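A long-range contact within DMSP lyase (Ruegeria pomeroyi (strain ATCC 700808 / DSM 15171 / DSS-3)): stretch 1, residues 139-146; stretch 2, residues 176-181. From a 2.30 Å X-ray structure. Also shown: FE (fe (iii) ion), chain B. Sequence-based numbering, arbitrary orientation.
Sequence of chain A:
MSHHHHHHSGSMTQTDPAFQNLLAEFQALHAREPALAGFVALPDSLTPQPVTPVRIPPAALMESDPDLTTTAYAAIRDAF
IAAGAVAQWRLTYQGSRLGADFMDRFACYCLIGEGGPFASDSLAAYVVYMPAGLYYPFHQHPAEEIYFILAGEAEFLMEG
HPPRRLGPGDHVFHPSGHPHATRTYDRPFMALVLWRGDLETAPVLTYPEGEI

Stretch 1 139-146: HQHPAEEI
Stretch 2 (176-181) SGHPHA

Residues 139-146 contain the end of one strand (139-140) and the start of another (144-146), joined by a turn in which Pro142 adopts phi/psi of -54/-36°; the flanking residues are mostly extended, from -143/162° at His139 to -132/134° at Glu145. Residues 176-181 run antiparallel to the first strand, entering the strand at His180 (-133/153°). His139 and His180 are a hydrogen-bonded antiparallel pair, CA atoms 5.4 Å apart: His139 N donates to His180 O (3.0 Å) and His180 N to His139 O (3.1 Å). His139 O also receives a CA-H...O contact from Pro179 CA at 3.5 Å. Beyond the bridge the nearest CA pairs are Gln140-Pro179 (5.0 Å), then, with His178 passed over, His141-Gly177 (4.8 Å) and Pro142-Ser176 (5.0 Å). Gly177, at a positive phi (67/7°) that favours glycine, turns its N to His141 O (3.0 Å), and Ser176 OG donates to Pro142 O (2.8 Å). Water 1 bridges the two stretches, accepting from His141 N (3.2 Å) and donating to His178 O (2.9 Å).

The iron ion ties the side chains together. His141 NE2 binds FE at 2.4 Å, Glu145 OE1 and OE2 each at 2.4 Å, and His180 NE2 at 2.2 Å. Shared coordination accounts for the 2.9 Å approach of Glu145 OE1 to His180 NE2, which is not a hydrogen bond. Both histidine ligands use chi1 p (45° and 46°), with chi2 of 71° for His141 and -73° for His180; Glu145 is t,t with chi3 76°. The ND1 atoms of the two histidine ligands are anchored within their own stretches, His141 ND1 to Ala143 O (3.2 Å) and His180 ND1 to His178 O (2.8 Å). The edge of His180 meets the face of His141, offset, with planes at 77°. His139 (p, chi2 -86°) lies obliquely to His180, centroids 4.3 Å apart. The CA-to-CB bond of Gln140 (p,t, chi3 31°) points toward the second stretch, with CB 3.7 Å from Gly177 O.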

# COMPACT_ATOMS: atom_id res chain seq x y z
N HIS A 139 11.08 2.75 -8.12
CA HIS A 139 10.22 1.76 -8.64
C HIS A 139 9.13 2.33 -9.50
O HIS A 139 8.92 3.43 -9.44
CB HIS A 139 9.68 0.73 -7.55
CG HIS A 139 8.82 1.29 -6.50
ND1 HIS A 139 9.32 1.82 -5.38
CD2 HIS A 139 7.51 1.49 -6.42
CE1 HIS A 139 8.38 2.31 -4.67
NE2 HIS A 139 7.27 2.08 -5.26
N GLN A 140 8.53 1.52 -10.29
CA GLN A 140 7.72 1.91 -11.32
C GLN A 140 6.78 0.83 -11.89
O GLN A 140 7.08 -0.22 -11.93
CB GLN A 140 8.49 2.69 -12.40
CG GLN A 140 9.28 1.70 -13.28
CD GLN A 140 10.43 2.09 -14.13
OE1 GLN A 140 11.18 2.93 -13.92
NE2 GLN A 140 10.55 1.43 -15.05
N HIS A 141 5.72 1.30 -12.43
CA HIS A 141 4.63 0.63 -13.01
C HIS A 141 3.67 1.43 -13.87
O HIS A 141 3.46 2.52 -13.68
CB HIS A 141 3.81 -0.07 -12.02
CG HIS A 141 3.52 0.71 -10.80
ND1 HIS A 141 2.68 1.77 -10.76
CD2 HIS A 141 4.03 0.63 -9.58
CE1 HIS A 141 2.60 2.22 -9.56
NE2 HIS A 141 3.45 1.59 -8.84
N PRO A 142 3.06 0.81 -14.83
CA PRO A 142 1.96 1.30 -15.66
C PRO A 142 0.68 1.85 -15.10
O PRO A 142 0.42 2.81 -15.60
CB PRO A 142 1.72 0.10 -16.54
CG PRO A 142 2.92 -0.55 -16.53
CD PRO A 142 3.54 -0.44 -15.31
N ALA A 143 0.11 1.36 -14.01
CA ALA A 143 -0.83 1.97 -13.31
C ALA A 143 -0.44 3.36 -12.85
O ALA A 143 0.49 3.55 -12.32
CB ALA A 143 -1.29 1.14 -12.13
N GLU A 144 -1.37 4.22 -12.98
CA GLU A 144 -1.52 5.35 -12.18
C GLU A 144 -1.88 5.08 -10.77
O GLU A 144 -2.61 4.26 -10.49
CB GLU A 144 -2.45 6.31 -12.80
CG GLU A 144 -2.15 6.70 -14.19
CD GLU A 144 -3.01 7.83 -14.74
OE1 GLU A 144 -4.10 7.77 -14.85
OE2 GLU A 144 -2.54 8.79 -15.15
N GLU A 145 -1.25 5.85 -9.96
CA GLU A 145 -1.21 5.71 -8.56
C GLU A 145 -1.46 6.87 -7.60
O GLU A 145 -1.06 7.79 -7.77
CB GLU A 145 -0.01 4.84 -8.15
CG GLU A 145 0.37 4.70 -6.78
CD GLU A 145 1.64 4.01 -6.56
OE1 GLU A 145 2.63 4.45 -6.71
OE2 GLU A 145 1.64 2.95 -6.30
N ILE A 146 -2.25 6.64 -6.63
CA ILE A 146 -2.30 7.37 -5.39
C ILE A 146 -1.84 6.74 -4.06
O ILE A 146 -2.28 5.81 -3.73
CB ILE A 146 -3.62 8.19 -5.33
CG1 ILE A 146 -3.44 9.53 -4.61
CG2 ILE A 146 -4.89 7.36 -5.06
CD1 ILE A 146 -4.73 10.33 -4.48
N SER A 176 1.99 7.47 -14.73
CA SER A 176 2.36 6.22 -15.25
C SER A 176 3.77 6.09 -15.51
O SER A 176 4.27 6.96 -16.06
CB SER A 176 1.78 6.06 -16.54
OG SER A 176 0.65 5.47 -16.39
N GLY A 177 4.41 5.01 -15.09
CA GLY A 177 5.78 4.75 -15.25
C GLY A 177 6.77 5.60 -14.52
O GLY A 177 7.84 5.48 -14.70
N HIS A 178 6.31 6.43 -13.69
CA HIS A 178 7.07 7.45 -13.07
C HIS A 178 7.76 6.90 -11.89
O HIS A 178 7.19 6.35 -11.10
CB HIS A 178 6.21 8.60 -12.79
CG HIS A 178 6.91 9.86 -12.72
ND1 HIS A 178 6.64 10.87 -13.60
CD2 HIS A 178 7.86 10.32 -11.91
CE1 HIS A 178 7.36 11.90 -13.26
NE2 HIS A 178 8.13 11.57 -12.29
N PRO A 179 9.13 6.96 -11.99
CA PRO A 179 9.86 6.45 -10.82
C PRO A 179 9.61 7.08 -9.40
O PRO A 179 9.64 8.17 -9.31
CB PRO A 179 11.27 6.57 -11.22
CG PRO A 179 11.28 6.39 -12.59
CD PRO A 179 10.22 7.22 -13.03
N HIS A 180 9.24 6.31 -8.43
CA HIS A 180 9.05 6.85 -7.09
C HIS A 180 9.71 5.97 -6.01
O HIS A 180 9.89 4.76 -6.19
CB HIS A 180 7.55 7.01 -6.81
CG HIS A 180 6.72 5.83 -7.19
ND1 HIS A 180 6.45 5.50 -8.51
CD2 HIS A 180 6.09 4.90 -6.44
CE1 HIS A 180 5.68 4.43 -8.55
NE2 HIS A 180 5.45 4.04 -7.30
N ALA A 181 10.08 6.59 -4.88
CA ALA A 181 10.76 5.87 -3.79
C ALA A 181 10.26 6.34 -2.45
O ALA A 181 9.68 7.43 -2.35
CB ALA A 181 12.27 6.07 -3.87
FE FE B . 3.95 2.52 -6.67
O HOH W 1 5.20 4.30 -11.52